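Local coordinates for protein peptidase M42 (Thaumarchaeota archaeon SCGC AB-539-E09, PDB 5DS0) that probably removes amino-terminal residues from peptides as a metal-dependent TET aminopeptidase of the M42 family, assembled from twelve subunits, at residues Thr211-Glu214 and Leu218-Ala221. Residues are numbered along the deposited sequence; the frame is centred on the assembly and turned at random.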
ATOM      1  N   THR C 211      28.096  25.130 -31.268  1.00 34.53           N
ATOM      2  CA  THR C 211      27.598  25.766 -30.064  1.00 35.06           C
ATOM      3  C   THR C 211      28.015  25.038 -28.800  1.00 35.07           C
ATOM      4  O   THR C 211      28.324  23.850 -28.832  1.00 35.13           O
ATOM      5  CB  THR C 211      26.054  25.862 -30.100  1.00 35.06           C
ATOM      6  OG1 THR C 211      25.505  24.634 -30.596  1.00 35.53           O
ATOM      7  CG2 THR C 211      25.618  26.981 -31.004  1.00 34.87           C
ATOM      8  N   VAL C 212      27.975  25.760 -27.685  1.00 35.39           N
ATOM      9  CA  VAL C 212      28.290  25.195 -26.377  1.00 36.27           C
ATOM     10  C   VAL C 212      27.067  25.178 -25.474  1.00 36.21           C
ATOM     11  O   VAL C 212      26.079  25.866 -25.724  1.00 37.20           O
ATOM     12  CB  VAL C 212      29.438  25.961 -25.671  1.00 37.25           C
ATOM     13  CG1 VAL C 212      30.727  25.827 -26.468  1.00 37.55           C
ATOM     14  CG2 VAL C 212      29.082  27.425 -25.443  1.00 37.71           C
ATOM     15  N   GLN C 213      27.150  24.367 -24.430  1.00 36.01           N
ATOM     16  CA  GLN C 213      26.151  24.336 -23.372  1.00 36.53           C
ATOM     17  C   GLN C 213      24.696  24.108 -23.810  1.00 36.30           C
ATOM     18  O   GLN C 213      23.787  24.654 -23.201  1.00 36.19           O
ATOM     19  CB  GLN C 213      26.263  25.622 -22.529  1.00 36.92           C
ATOM     20  CG  GLN C 213      27.579  25.706 -21.774  1.00 36.65           C
ATOM     21  CD  GLN C 213      27.626  26.831 -20.766  1.00 36.70           C
ATOM     22  OE1 GLN C 213      26.723  27.008 -19.941  1.00 37.01           O
ATOM     23  NE2 GLN C 213      28.706  27.570 -20.794  1.00 37.11           N
ATOM     24  N   GLU C 214      24.472  23.282 -24.834  1.00 36.48           N
ATOM     25  CA  GLU C 214      23.105  22.864 -25.194  1.00 36.31           C
ATOM     26  C   GLU C 214      22.508  21.982 -24.115  1.00 35.76           C
ATOM     27  O   GLU C 214      21.359  22.161 -23.740  1.00 35.50           O
ATOM     28  CB  GLU C 214      23.085  22.080 -26.506  1.00 37.26           C
ATOM     29  CG  GLU C 214      21.704  21.825 -27.132  1.00 38.16           C
ATOM     30  CD  GLU C 214      20.951  20.554 -26.672  1.00 39.40           C
ATOM     31  OE1 GLU C 214      21.558  19.514 -26.291  1.00 42.00           O
ATOM     32  OE2 GLU C 214      19.701  20.577 -26.716  1.00 39.67           O
ATOM     33  N   LEU C 218      20.371  25.146 -23.582  1.00 37.78           N
ATOM     34  CA  LEU C 218      20.429  25.832 -24.887  1.00 37.23           C
ATOM     35  C   LEU C 218      21.144  27.190 -24.803  1.00 36.46           C
ATOM     36  O   LEU C 218      20.764  28.155 -25.467  1.00 36.65           O
ATOM     37  CB  LEU C 218      19.012  25.976 -25.482  1.00 36.90           C
ATOM     38  CG  LEU C 218      18.071  24.784 -25.275  1.00 36.81           C
ATOM     39  CD1 LEU C 218      16.669  25.101 -25.790  1.00 36.94           C
ATOM     40  CD2 LEU C 218      18.637  23.528 -25.927  1.00 36.75           C
ATOM     41  N   ARG C 219      22.187  27.241 -23.989  1.00 35.46           N
ATOM     42  CA  ARG C 219      22.785  28.508 -23.607  1.00 35.33           C
ATOM     43  C   ARG C 219      23.620  29.123 -24.724  1.00 34.87           C
ATOM     44  O   ARG C 219      23.470  30.292 -25.027  1.00 34.73           O
ATOM     45  CB  ARG C 219      23.587  28.336 -22.313  1.00 35.18           C
ATOM     46  CG  ARG C 219      22.691  27.936 -21.155  1.00 35.22           C
ATOM     47  CD  ARG C 219      23.417  27.907 -19.832  1.00 35.56           C
ATOM     48  NE  ARG C 219      22.541  27.416 -18.762  1.00 35.58           N
ATOM     49  CZ  ARG C 219      22.960  26.826 -17.642  1.00 35.78           C
ATOM     50  NH1 ARG C 219      24.261  26.629 -17.405  1.00 36.48           N
ATOM     51  NH2 ARG C 219      22.078  26.422 -16.743  1.00 35.58           N
ATOM     52  N   GLY C 220      24.489  28.334 -25.332  1.00 34.97           N
ATOM     53  CA  GLY C 220      25.331  28.826 -26.420  1.00 35.50           C
ATOM     54  C   GLY C 220      24.564  29.195 -27.678  1.00 36.49           C
ATOM     55  O   GLY C 220      24.962  30.103 -28.399  1.00 37.03           O
ATOM     56  N   ALA C 221      23.453  28.507 -27.932  1.00 36.85           N
ATOM     57  CA  ALA C 221      22.567  28.855 -29.039  1.00 36.43           C
ATOM     58  C   ALA C 221      22.008  30.281 -28.935  1.00 37.06           C
ATOM     59  O   ALA C 221      21.926  30.991 -29.928  1.00 37.41           O
ATOM     60  CB  ALA C 221      21.420  27.873 -29.090  1.00 36.52           C
TER
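Leu218 and Glu214 close the tight turn 215-217 in the loop that carries the chain from strand 205-211 into helix 219-228, beside the dinuclear metal site of this M42 aminopeptidase. Leu218 is the N-cap residue of that helix. The N-H of Leu218 gives a nearly straight bond to Glu214 O (3.1 Å), reaching it from a direction tilted out of the carbonyl plane. The two side chains run alongside each other, and CD2 of Leu218 packs against CG of Glu214 at 3.7 Å, next to the carboxylate. With CG anti to the backbone N (chi1 -168°) and a bend at chi2, Glu214 turns that carboxylate to a cobalt ion whose shell His66, Asp180 and Glu237 complete.

One residue on, Arg219 N donates to Gln213 O, again almost straight at 166° but from above the carbonyl plane. Beyond the backbone the two long side chains lie athwart one another: Gln213 CB rests on Arg219 CB at 3.8 Å, and the amide stands steeply to the guanidinium, 77° between their planes. Gln213 OE1 comes to the edge of the guanidinium, near its plane. Arg219 stays extended from CG to NE, and its NH2 makes a weak hydrogen bond to Arg267 O of a second subunit, so this corner borders an interface.

Gly220 lies against the Val212 carbonyl, its N bonded weakly to Val212 O and its CA making a CA-H...O contact with the same oxygen. Three successive N-H groups, from the N-cap on, are turned to three successive loop carbonyls in reverse order, the last of them weakly. At Ala221 only light packing remains: Thr211, whose OG1 is hydrogen-bonded to Asp301 OD2, sets its methyl CG2 4.1 Å from Ala221 CA.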